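Local coordinates for fibronectin type III domain-containing protein (Simiduia agarivorans, PDB 6P2K) that probably cleaves the beta-1,4-linked glucan backbone of xyloglucan-like polysaccharides through a family 74 glycoside hydrolase module, which is the part modelled here, at residues E410-Q415 with D491-L496; A454-V459 with R541-H546; G458-V463 with N485-A490. All blocks are in the same frame, centred on the assembly; numbering follows the deposited sequence.

Interaction 1: residues E410-Q415 with D491-L496; sequences ENYVIQ and DQWVEL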
loop_
_atom_site.group_PDB
_atom_site.type_symbol
_atom_site.label_atom_id
_atom_site.label_comp_id
_atom_site.label_asym_id
_atom_site.label_seq_id
_atom_site.Cartn_x
_atom_site.Cartn_y
_atom_site.Cartn_z
ATOM N N GLU B 410 -12.161 -23.851 9.206
ATOM C CA GLU B 410 -11.579 -23.323 10.450
ATOM C C GLU B 410 -12.668 -22.553 11.189
ATOM O O GLU B 410 -13.726 -23.142 11.469
ATOM C CB GLU B 410 -10.314 -22.526 10.125
ATOM C CG GLU B 410 -9.199 -23.350 9.503
ATOM C CD GLU B 410 -7.978 -22.519 9.167
ATOM O OE1 GLU B 410 -8.006 -21.294 9.405
ATOM O OE2 GLU B 410 -6.994 -23.090 8.652
ATOM N N ASN B 411 -12.472 -21.275 11.521
ATOM C CA ASN B 411 -13.460 -20.481 12.246
ATOM C C ASN B 411 -14.565 -19.938 11.350
ATOM O O ASN B 411 -15.553 -19.408 11.870
ATOM C CB ASN B 411 -12.771 -19.314 12.955
ATOM C CG ASN B 411 -12.041 -18.404 11.984
ATOM O OD1 ASN B 411 -11.044 -18.799 11.383
ATOM N ND2 ASN B 411 -12.545 -17.184 11.812
ATOM N N TYR B 412 -14.415 -20.043 10.032
ATOM C CA TYR B 412 -15.374 -19.487 9.086
ATOM C C TYR B 412 -16.493 -20.486 8.818
ATOM O O TYR B 412 -16.233 -21.668 8.572
ATOM C CB TYR B 412 -14.682 -19.121 7.774
ATOM C CG TYR B 412 -15.627 -18.610 6.711
ATOM C CD1 TYR B 412 -16.022 -17.279 6.687
ATOM C CD2 TYR B 412 -16.123 -19.459 5.728
ATOM C CE1 TYR B 412 -16.891 -16.810 5.712
ATOM C CE2 TYR B 412 -16.992 -19.002 4.759
ATOM C CZ TYR B 412 -17.373 -17.674 4.756
ATOM O OH TYR B 412 -18.232 -17.204 3.789
ATOM N N VAL B 413 -17.734 -20.003 8.863
ATOM C CA VAL B 413 -18.910 -20.778 8.491
ATOM C C VAL B 413 -19.784 -19.903 7.607
ATOM O O VAL B 413 -19.925 -18.702 7.858
ATOM C CB VAL B 413 -19.711 -21.258 9.724
ATOM C CG1 VAL B 413 -20.874 -22.150 9.291
ATOM C CG2 VAL B 413 -18.809 -21.990 10.710
ATOM N N ILE B 414 -20.365 -20.499 6.567
ATOM C CA ILE B 414 -21.352 -19.812 5.746
ATOM C C ILE B 414 -22.609 -20.666 5.683
ATOM O O ILE B 414 -22.533 -21.878 5.452
ATOM C CB ILE B 414 -20.829 -19.503 4.328
ATOM C CG1 ILE B 414 -21.938 -18.861 3.488
ATOM C CG2 ILE B 414 -20.287 -20.759 3.650
ATOM C CD1 ILE B 414 -21.438 -18.158 2.244
ATOM N N GLN B 415 -23.757 -20.038 5.930
ATOM C CA GLN B 415 -25.062 -20.602 5.607
ATOM C C GLN B 415 -25.562 -19.950 4.327
ATOM O O GLN B 415 -25.629 -18.721 4.243
ATOM C CB GLN B 415 -26.084 -20.354 6.718
ATOM C CG GLN B 415 -25.876 -21.088 8.017
ATOM C CD GLN B 415 -27.031 -20.842 8.974
ATOM O OE1 GLN B 415 -28.197 -21.021 8.614
ATOM N NE2 GLN B 415 -26.717 -20.409 10.193
ATOM N N ASP B 491 -12.234 -10.324 4.334
ATOM C CA ASP B 491 -12.310 -11.045 3.069
ATOM C C ASP B 491 -13.532 -10.590 2.275
ATOM O O ASP B 491 -14.549 -10.186 2.844
ATOM C CB ASP B 491 -12.371 -12.554 3.311
ATOM C CG ASP B 491 -11.172 -13.075 4.089
ATOM O OD1 ASP B 491 -10.072 -12.493 3.968
ATOM O OD2 ASP B 491 -11.332 -14.077 4.819
ATOM N N GLN B 492 -13.429 -10.669 0.945
ATOM C CA GLN B 492 -14.429 -10.098 0.052
ATOM C C GLN B 492 -14.876 -11.097 -1.011
ATOM O O GLN B 492 -14.123 -11.991 -1.409
ATOM C CB GLN B 492 -13.895 -8.834 -0.644
ATOM C CG GLN B 492 -13.554 -7.701 0.303
ATOM C CD GLN B 492 -14.764 -7.215 1.076
ATOM O OE1 GLN B 492 -15.841 -7.023 0.508
ATOM N NE2 GLN B 492 -14.597 -7.023 2.382
ATOM N N TRP B 493 -16.111 -10.909 -1.483
ATOM C CA TRP B 493 -16.679 -11.688 -2.576
ATOM C C TRP B 493 -16.365 -11.042 -3.919
ATOM O O TRP B 493 -16.398 -9.816 -4.050
ATOM C CB TRP B 493 -18.199 -11.803 -2.429
ATOM C CG TRP B 493 -18.649 -12.649 -1.287
ATOM C CD1 TRP B 493 -19.127 -12.218 -0.078
ATOM C CD2 TRP B 493 -18.675 -14.080 -1.242
ATOM N NE1 TRP B 493 -19.442 -13.297 0.714
ATOM C CE2 TRP B 493 -19.175 -14.450 0.023
ATOM C CE3 TRP B 493 -18.323 -15.085 -2.151
ATOM C CZ2 TRP B 493 -19.325 -15.781 0.403
ATOM C CZ3 TRP B 493 -18.477 -16.406 -1.772
ATOM C CH2 TRP B 493 -18.976 -16.743 -0.508
ATOM N N VAL B 494 -16.082 -11.875 -4.920
ATOM C CA VAL B 494 -16.001 -11.443 -6.310
ATOM C C VAL B 494 -16.778 -12.437 -7.162
ATOM O O VAL B 494 -16.801 -13.637 -6.866
ATOM C CB VAL B 494 -14.542 -11.325 -6.804
ATOM C CG1 VAL B 494 -13.793 -10.256 -6.019
ATOM C CG2 VAL B 494 -13.824 -12.666 -6.714
ATOM N N GLU B 495 -17.427 -11.938 -8.210
ATOM C CA GLU B 495 -18.193 -12.787 -9.114
ATOM C C GLU B 495 -17.295 -13.300 -10.231
ATOM O O GLU B 495 -16.633 -12.512 -10.915
ATOM C CB GLU B 495 -19.379 -12.028 -9.707
ATOM C CG GLU B 495 -20.256 -12.896 -10.604
ATOM C CD GLU B 495 -21.308 -12.101 -11.345
ATOM O OE1 GLU B 495 -20.964 -11.055 -11.935
ATOM O OE2 GLU B 495 -22.482 -12.518 -11.332
ATOM N N LEU B 496 -17.293 -14.616 -10.428
ATOM C CA LEU B 496 -16.424 -15.241 -11.419
ATOM C C LEU B 496 -17.124 -15.579 -12.728
ATOM O O LEU B 496 -16.480 -15.539 -13.781
ATOM C CB LEU B 496 -15.802 -16.521 -10.846
ATOM C CG LEU B 496 -14.670 -16.329 -9.828
ATOM C CD1 LEU B 496 -14.132 -17.676 -9.359
ATOM C CD2 LEU B 496 -13.550 -15.472 -10.419
#
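Trp493 reaches the side chains of Ile414 and Tyr412 with the far end of its indole, a narrow contact between two strands whose backbones stay well apart, 12.5 Å from Ile414 CA to Trp493 CA. From CB the tryptophan leaves to one side of the gap, with CG anti to its carbonyl carbon (chi1 -69°), and only the end of the ring turns in. Its pyrrole NE1 is hydrogen-bonded to OE1 of Glu424. Further along, the benzo atom CZ2 meets Ile414 CD1 at 3.7 Å, and the next atom, CH2, lies 4.0 Å from the same Ile414 CD1. The methyl comes in at the ring edge, close to the indole plane. Ile414 delivers it there by an extended chain, CG1 anti to the backbone N at 177°. Trp493 CZ2 also lies 3.8 Å from Tyr412 OH, which approaches obliquely and is hydrogen-bonded to Glu424 OE2. One carboxylate thus ties both rings, which should fix the rotation of the indole and satisfies two buried polar groups. Val462, on strand 459-467 of the same sheet as Trp493, touches all three side chains. The result is the face-to-face packing of adjacent beta-sheet blades, strand 412-417 in one and edge strand 493-496 in the next, characteristic of the seven-bladed beta-propeller.

Interaction 2: residues A454-V459 with R541-H546; sequences ADAWGV and RALDYH. With ZN (zinc ion), chain O; PE3 (3,6,9,12,15,18,21,24,27,30,33,36,39-tridecaoxahentetracontane-1,41-diol), chain V.
The carboxylate of Asp544 is shared between an indole and a metal: OD1 accepts a weak hydrogen bond from Trp457 NE1 (3.1 Å, 146° at the hydrogen), while OD2 binds a zinc ion at 2.2 Å. The zinc also carries two waters and OD2 of Asp544 from a neighbouring subunit, so the ion bridges two chains; Arg548 of that subunit is hydrogen-bonded to Asp544 OD2 as well. Trp457 and Asp544 approach from opposite directions. OD1 lies at the indole edge, near its plane, and ring and carboxylate are only 17° apart, nearly coplanar. Trp457 is set out toward the helix by a type I' beta turn from Ala456 to Val459, in which Gly458 N makes a weak bond to Asp455 OD1. With CG anti to its carbonyl carbon (chi1 -52°), the indole is carried from the turn to the carboxylate. Its six-membered ring lies nearer Arg541, with CZ2 3.5 Å from Arg541 N. Arg548 and Tyr545 of the neighbouring subunit add a cation-pi contact and an edge-to-face ring contact to Trp457. A leucine here would probably leave Asp544 OD1 without its N-H donor and take one of the aromatic partners from Arg548 of the neighbouring subunit. One residue before Trp457 the contact is apolar, with Ala456 CB 3.7 Å from Leu543 CD1. Helix 539-547, inserted between strands 532-536 and 555-559 of the following sheet, thus lies against both outermost strands of the preceding one: Leu543 spans from Ala456 on strand 447-456 to Val494 and Leu496 on strand 493-496.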
loop_
_atom_site.group_PDB
_atom_site.type_symbol
_atom_site.label_atom_id
_atom_site.label_comp_id
_atom_site.label_asym_id
_atom_site.label_seq_id
_atom_site.Cartn_x
_atom_site.Cartn_y
_atom_site.Cartn_z
ATOM N N ALA B 454 -13.156 -24.251 -1.882
ATOM C CA ALA B 454 -12.211 -24.625 -2.923
ATOM C C ALA B 454 -10.792 -24.227 -2.511
ATOM O O ALA B 454 -10.535 -23.849 -1.361
ATOM C CB ALA B 454 -12.610 -23.983 -4.253
ATOM N N ASP B 455 -9.865 -24.292 -3.468
ATOM C CA ASP B 455 -8.447 -24.054 -3.205
ATOM C C ASP B 455 -7.864 -23.229 -4.347
ATOM O O ASP B 455 -7.752 -23.719 -5.474
ATOM C CB ASP B 455 -7.697 -25.376 -3.056
ATOM C CG ASP B 455 -6.201 -25.210 -3.174
ATOM O OD1 ASP B 455 -5.644 -24.391 -2.421
ATOM O OD2 ASP B 455 -5.585 -25.895 -4.018
ATOM N N ALA B 456 -7.479 -21.987 -4.054
ATOM C CA ALA B 456 -6.908 -21.076 -5.045
ATOM C C ALA B 456 -5.439 -20.836 -4.701
ATOM O O ALA B 456 -5.118 -19.982 -3.870
ATOM C CB ALA B 456 -7.689 -19.765 -5.091
ATOM N N TRP B 457 -4.553 -21.585 -5.359
ATOM C CA TRP B 457 -3.110 -21.476 -5.140
ATOM C C TRP B 457 -2.758 -21.644 -3.663
ATOM O O TRP B 457 -1.896 -20.947 -3.126
ATOM C CB TRP B 457 -2.559 -20.146 -5.663
ATOM C CG TRP B 457 -2.902 -19.804 -7.088
ATOM C CD1 TRP B 457 -3.492 -18.653 -7.527
ATOM C CD2 TRP B 457 -2.642 -20.590 -8.261
ATOM N NE1 TRP B 457 -3.627 -18.678 -8.892
ATOM C CE2 TRP B 457 -3.116 -19.857 -9.368
ATOM C CE3 TRP B 457 -2.061 -21.845 -8.481
ATOM C CZ2 TRP B 457 -3.029 -20.335 -10.675
ATOM C CZ3 TRP B 457 -1.978 -22.320 -9.782
ATOM C CH2 TRP B 457 -2.459 -21.564 -10.862
ATOM N N GLY B 458 -3.442 -22.567 -2.991
ATOM C CA GLY B 458 -3.166 -22.845 -1.599
ATOM C C GLY B 458 -3.992 -22.059 -0.601
ATOM O O GLY B 458 -3.903 -22.334 0.602
ATOM N N VAL B 459 -4.786 -21.096 -1.049
ATOM C CA VAL B 459 -5.630 -20.293 -0.168
ATOM C C VAL B 459 -7.043 -20.867 -0.212
ATOM O O VAL B 459 -7.644 -20.913 -1.296
ATOM C CB VAL B 459 -5.629 -18.811 -0.579
ATOM C CG1 VAL B 459 -6.310 -17.960 0.480
ATOM C CG2 VAL B 459 -4.206 -18.320 -0.815
ATOM N N ARG B 541 -6.469 -19.989 -11.310
ATOM C CA ARG B 541 -6.278 -19.372 -12.620
ATOM C C ARG B 541 -7.431 -18.437 -12.963
ATOM O O ARG B 541 -7.219 -17.347 -13.505
ATOM C CB ARG B 541 -6.128 -20.460 -13.683
ATOM C CG ARG B 541 -5.801 -19.950 -15.069
ATOM C CD ARG B 541 -5.327 -21.089 -15.955
ATOM N NE ARG B 541 -4.821 -20.615 -17.240
ATOM C CZ ARG B 541 -5.362 -20.925 -18.414
ATOM N NH1 ARG B 541 -6.427 -21.715 -18.470
ATOM N NH2 ARG B 541 -4.835 -20.448 -19.534
ATOM N N ALA B 542 -8.664 -18.848 -12.656
ATOM C CA ALA B 542 -9.808 -17.969 -12.882
ATOM C C ALA B 542 -9.684 -16.692 -12.062
ATOM O O ALA B 542 -10.062 -15.608 -12.524
ATOM C CB ALA B 542 -11.106 -18.700 -12.545
ATOM N N LEU B 543 -9.149 -16.798 -10.845
ATOM C CA LEU B 543 -8.945 -15.601 -10.043
ATOM C C LEU B 543 -7.783 -14.765 -10.571
ATOM O O LEU B 543 -7.810 -13.535 -10.450
ATOM C CB LEU B 543 -8.743 -15.984 -8.577
ATOM C CG LEU B 543 -10.051 -16.424 -7.908
ATOM C CD1 LEU B 543 -9.817 -17.220 -6.633
ATOM C CD2 LEU B 543 -10.935 -15.217 -7.627
ATOM N N ASP B 544 -6.766 -15.404 -11.167
ATOM C CA ASP B 544 -5.692 -14.647 -11.809
ATOM C C ASP B 544 -6.258 -13.723 -12.881
ATOM O O ASP B 544 -5.922 -12.535 -12.935
ATOM C CB ASP B 544 -4.630 -15.597 -12.400
ATOM C CG ASP B 544 -3.778 -16.258 -11.328
ATOM O OD1 ASP B 544 -3.866 -15.847 -10.152
ATOM O OD2 ASP B 544 -3.018 -17.188 -11.666
ATOM N N TYR B 545 -7.147 -14.248 -13.728
ATOM C CA TYR B 545 -7.770 -13.421 -14.756
ATOM C C TYR B 545 -8.661 -12.351 -14.143
ATOM O O TYR B 545 -8.660 -11.201 -14.598
ATOM C CB TYR B 545 -8.584 -14.290 -15.717
ATOM C CG TYR B 545 -7.771 -14.904 -16.827
ATOM C CD1 TYR B 545 -6.814 -15.874 -16.556
ATOM C CD2 TYR B 545 -7.962 -14.520 -18.149
ATOM C CE1 TYR B 545 -6.068 -16.442 -17.567
ATOM C CE2 TYR B 545 -7.218 -15.085 -19.168
ATOM C CZ TYR B 545 -6.272 -16.046 -18.869
ATOM O OH TYR B 545 -5.529 -16.615 -19.874
ATOM N N HIS B 546 -9.432 -12.709 -13.113
ATOM C CA HIS B 546 -10.359 -11.746 -12.529
ATOM C C HIS B 546 -9.620 -10.550 -11.946
ATOM O O HIS B 546 -10.065 -9.405 -12.093
ATOM C CB HIS B 546 -11.220 -12.404 -11.452
ATOM C CG HIS B 546 -12.068 -11.427 -10.699
ATOM N ND1 HIS B 546 -11.591 -10.694 -9.632
ATOM C CD2 HIS B 546 -13.351 -11.036 -10.880
ATOM C CE1 HIS B 546 -12.548 -9.903 -9.182
ATOM N NE2 HIS B 546 -13.628 -10.095 -9.919
HETATM ZN ZN ZN O . -2.240 -17.073 -13.771
HETATM O O43 PE3 V . -5.748 -24.564 1.541
HETATM C C42 PE3 V . -6.450 -25.739 1.130
HETATM C C41 PE3 V . -7.959 -25.510 1.239
HETATM O O40 PE3 V . -8.607 -26.719 0.824
HETATM C C39 PE3 V . -10.032 -26.597 0.915
HETATM C C38 PE3 V . -10.660 -27.907 0.459
HETATM O O37 PE3 V . -10.209 -28.986 1.299
HETATM O O HOH W 1 -0.994 -18.615 -13.736
HETATM O O HOH W 2 -3.578 -17.133 -15.435
#

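Interaction 3: residues G458-V463 with N485-A490; sequences GVPTVV and NTHSPA. With PE3 (3,6,9,12,15,18,21,24,27,30,33,36,39-tridecaoxahentetracontane-1,41-diol), chain V.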
loop_
_atom_site.group_PDB
_atom_site.type_symbol
_atom_site.label_atom_id
_atom_site.label_comp_id
_atom_site.label_asym_id
_atom_site.label_seq_id
_atom_site.Cartn_x
_atom_site.Cartn_y
_atom_site.Cartn_z
ATOM N N GLY B 458 -3.442 -22.567 -2.991
ATOM C CA GLY B 458 -3.166 -22.845 -1.599
ATOM C C GLY B 458 -3.992 -22.059 -0.601
ATOM O O GLY B 458 -3.903 -22.334 0.602
ATOM N N VAL B 459 -4.786 -21.096 -1.049
ATOM C CA VAL B 459 -5.630 -20.293 -0.168
ATOM C C VAL B 459 -7.043 -20.867 -0.212
ATOM O O VAL B 459 -7.644 -20.913 -1.296
ATOM C CB VAL B 459 -5.629 -18.811 -0.579
ATOM C CG1 VAL B 459 -6.310 -17.960 0.480
ATOM C CG2 VAL B 459 -4.206 -18.320 -0.815
ATOM N N PRO B 460 -7.607 -21.298 0.916
ATOM C CA PRO B 460 -8.986 -21.797 0.902
ATOM C C PRO B 460 -9.947 -20.701 0.470
ATOM O O PRO B 460 -9.826 -19.546 0.880
ATOM C CB PRO B 460 -9.226 -22.226 2.354
ATOM C CG PRO B 460 -8.228 -21.454 3.158
ATOM C CD PRO B 460 -7.030 -21.274 2.271
ATOM N N THR B 461 -10.904 -21.074 -0.375
ATOM C CA THR B 461 -11.742 -20.105 -1.067
ATOM C C THR B 461 -13.179 -20.598 -1.088
ATOM O O THR B 461 -13.463 -21.666 -1.643
ATOM C CB THR B 461 -11.234 -19.877 -2.494
ATOM O OG1 THR B 461 -9.867 -19.453 -2.449
ATOM C CG2 THR B 461 -12.072 -18.824 -3.207
ATOM N N VAL B 462 -14.081 -19.816 -0.490
ATOM C CA VAL B 462 -15.503 -20.118 -0.560
ATOM C C VAL B 462 -15.977 -19.958 -1.997
ATOM O O VAL B 462 -15.599 -19.005 -2.687
ATOM C CB VAL B 462 -16.296 -19.190 0.378
ATOM C CG1 VAL B 462 -17.659 -19.792 0.709
ATOM C CG2 VAL B 462 -15.499 -18.887 1.638
ATOM N N VAL B 463 -16.799 -20.896 -2.461
ATOM C CA VAL B 463 -17.512 -20.771 -3.727
ATOM C C VAL B 463 -19.002 -20.855 -3.434
ATOM O O VAL B 463 -19.426 -21.602 -2.544
ATOM C CB VAL B 463 -17.092 -21.847 -4.752
ATOM C CG1 VAL B 463 -15.618 -21.722 -5.070
ATOM C CG2 VAL B 463 -17.416 -23.251 -4.240
ATOM N N ASN B 485 -8.314 -15.166 2.947
ATOM C CA ASN B 485 -6.965 -14.705 3.257
ATOM C C ASN B 485 -6.770 -14.529 4.757
ATOM O O ASN B 485 -5.703 -14.843 5.293
ATOM C CB ASN B 485 -6.677 -13.392 2.528
ATOM C CG ASN B 485 -6.596 -13.563 1.025
ATOM O OD1 ASN B 485 -5.884 -14.431 0.525
ATOM N ND2 ASN B 485 -7.331 -12.733 0.294
ATOM N N THR B 486 -7.791 -14.026 5.450
ATOM C CA THR B 486 -7.686 -13.745 6.873
ATOM C C THR B 486 -8.714 -14.475 7.723
ATOM O O THR B 486 -8.621 -14.406 8.953
ATOM C CB THR B 486 -7.815 -12.235 7.138
ATOM O OG1 THR B 486 -9.101 -11.774 6.700
ATOM C CG2 THR B 486 -6.724 -11.463 6.412
ATOM N N HIS B 487 -9.674 -15.173 7.117
ATOM C CA HIS B 487 -10.787 -15.778 7.850
ATOM C C HIS B 487 -11.448 -14.738 8.751
ATOM O O HIS B 487 -11.666 -14.947 9.947
ATOM C CB HIS B 487 -10.325 -16.998 8.653
ATOM C CG HIS B 487 -9.889 -18.150 7.801
ATOM N ND1 HIS B 487 -8.665 -18.187 7.167
ATOM C CD2 HIS B 487 -10.517 -19.304 7.471
ATOM C CE1 HIS B 487 -8.556 -19.315 6.487
ATOM N NE2 HIS B 487 -9.666 -20.012 6.656
ATOM N N SER B 488 -11.753 -13.592 8.157
ATOM C CA SER B 488 -12.231 -12.429 8.891
ATOM C C SER B 488 -13.188 -11.671 7.990
ATOM O O SER B 488 -13.248 -11.924 6.780
ATOM C CB SER B 488 -11.065 -11.535 9.330
ATOM O OG SER B 488 -10.886 -10.470 8.419
ATOM N N PRO B 489 -13.968 -10.739 8.549
ATOM C CA PRO B 489 -14.844 -9.912 7.699
ATOM C C PRO B 489 -14.100 -9.106 6.646
ATOM O O PRO B 489 -14.750 -8.556 5.748
ATOM C CB PRO B 489 -15.548 -8.997 8.708
ATOM C CG PRO B 489 -15.562 -9.787 9.968
ATOM C CD PRO B 489 -14.259 -10.546 9.981
ATOM N N ALA B 490 -12.770 -9.020 6.716
ATOM C CA ALA B 490 -12.022 -8.292 5.701
ATOM C C ALA B 490 -12.013 -9.010 4.355
ATOM O O ALA B 490 -11.800 -8.359 3.327
ATOM C CB ALA B 490 -10.589 -8.043 6.174
HETATM O O43 PE3 V . -5.748 -24.564 1.541
HETATM C C42 PE3 V . -6.450 -25.739 1.130
HETATM C C41 PE3 V . -7.959 -25.510 1.239
HETATM O O40 PE3 V . -8.607 -26.719 0.824
HETATM C C39 PE3 V . -10.032 -26.597 0.915
HETATM C C38 PE3 V . -10.660 -27.907 0.459
HETATM O O37 PE3 V . -10.209 -28.986 1.299
#
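At one end of the four-stranded propeller blade that runs from strand 447-456 to strand 493-496, the start of strand 459-467 meets the loop joining strands 478-483 and 493-496. Two side-chain pairs make the contact, Val459 with Asn485 and Pro460 with His487. Val459 holds CG1 anti to its backbone N (chi1 -170°), and this methyl lies 3.6 Å from Asn485 OD1. The asparagine leaves its backbone heading away from the strand, then folds back so that its amide oxygen does the touching, an apolar-to-polar contact near the surface. Beside it, Pro460 and His487 cross at about a right angle. Pro460 CG sits obliquely off the imidazole, 4.0 Å from His487 CE1 and no nearer to NE2. The polar end of that ring is engaged elsewhere, His487 NE2 being hydrogen-bonded to His409 ND1 as the two imidazoles meet. The end of the segment forms an ST turn, in which Ser488 OG accepts from Ala490 N at 2.9 Å. The loop that carries this turn joins the third and fourth strands of the blade, in which each strand runs antiparallel to the next. On the strand side, Thr461 OG1 donates to Val459 O at 2.9 Å; the hydroxyl stands above the carbonyl plane, 43° out of it, and bonds back to the residue two places earlier. A bound polyethylene glycol lies along the same strand end. Its terminal hydroxyl O43 donates to Gly458 O at 3.0 Å, while its carbon C41 rests 3.7 Å from Pro460 CB.

Overall arrangement
All three interactions gather about one blade, strands 447-456 to 493-496. Interactions 1 and 3 lie closest, their centres about 6 Å apart, and are joined where Asn411 ND2 probably bonds to His487 O (3.0 Å) and Asp491 OD1 to Thr486 OG1 (3.0 Å). Interaction 2, about 14 Å from interaction 1 between centres, meets it through Leu496 CD2 and Leu543 CD2, 3.8 Å apart. Interactions 2 and 3 share the turn residues Gly458 and Val459 and touch the same glycol. Zinc marks two places: the subunit-bridging ion of interaction 2, and another about 10 Å from the side chain of Ile414 in interaction 1.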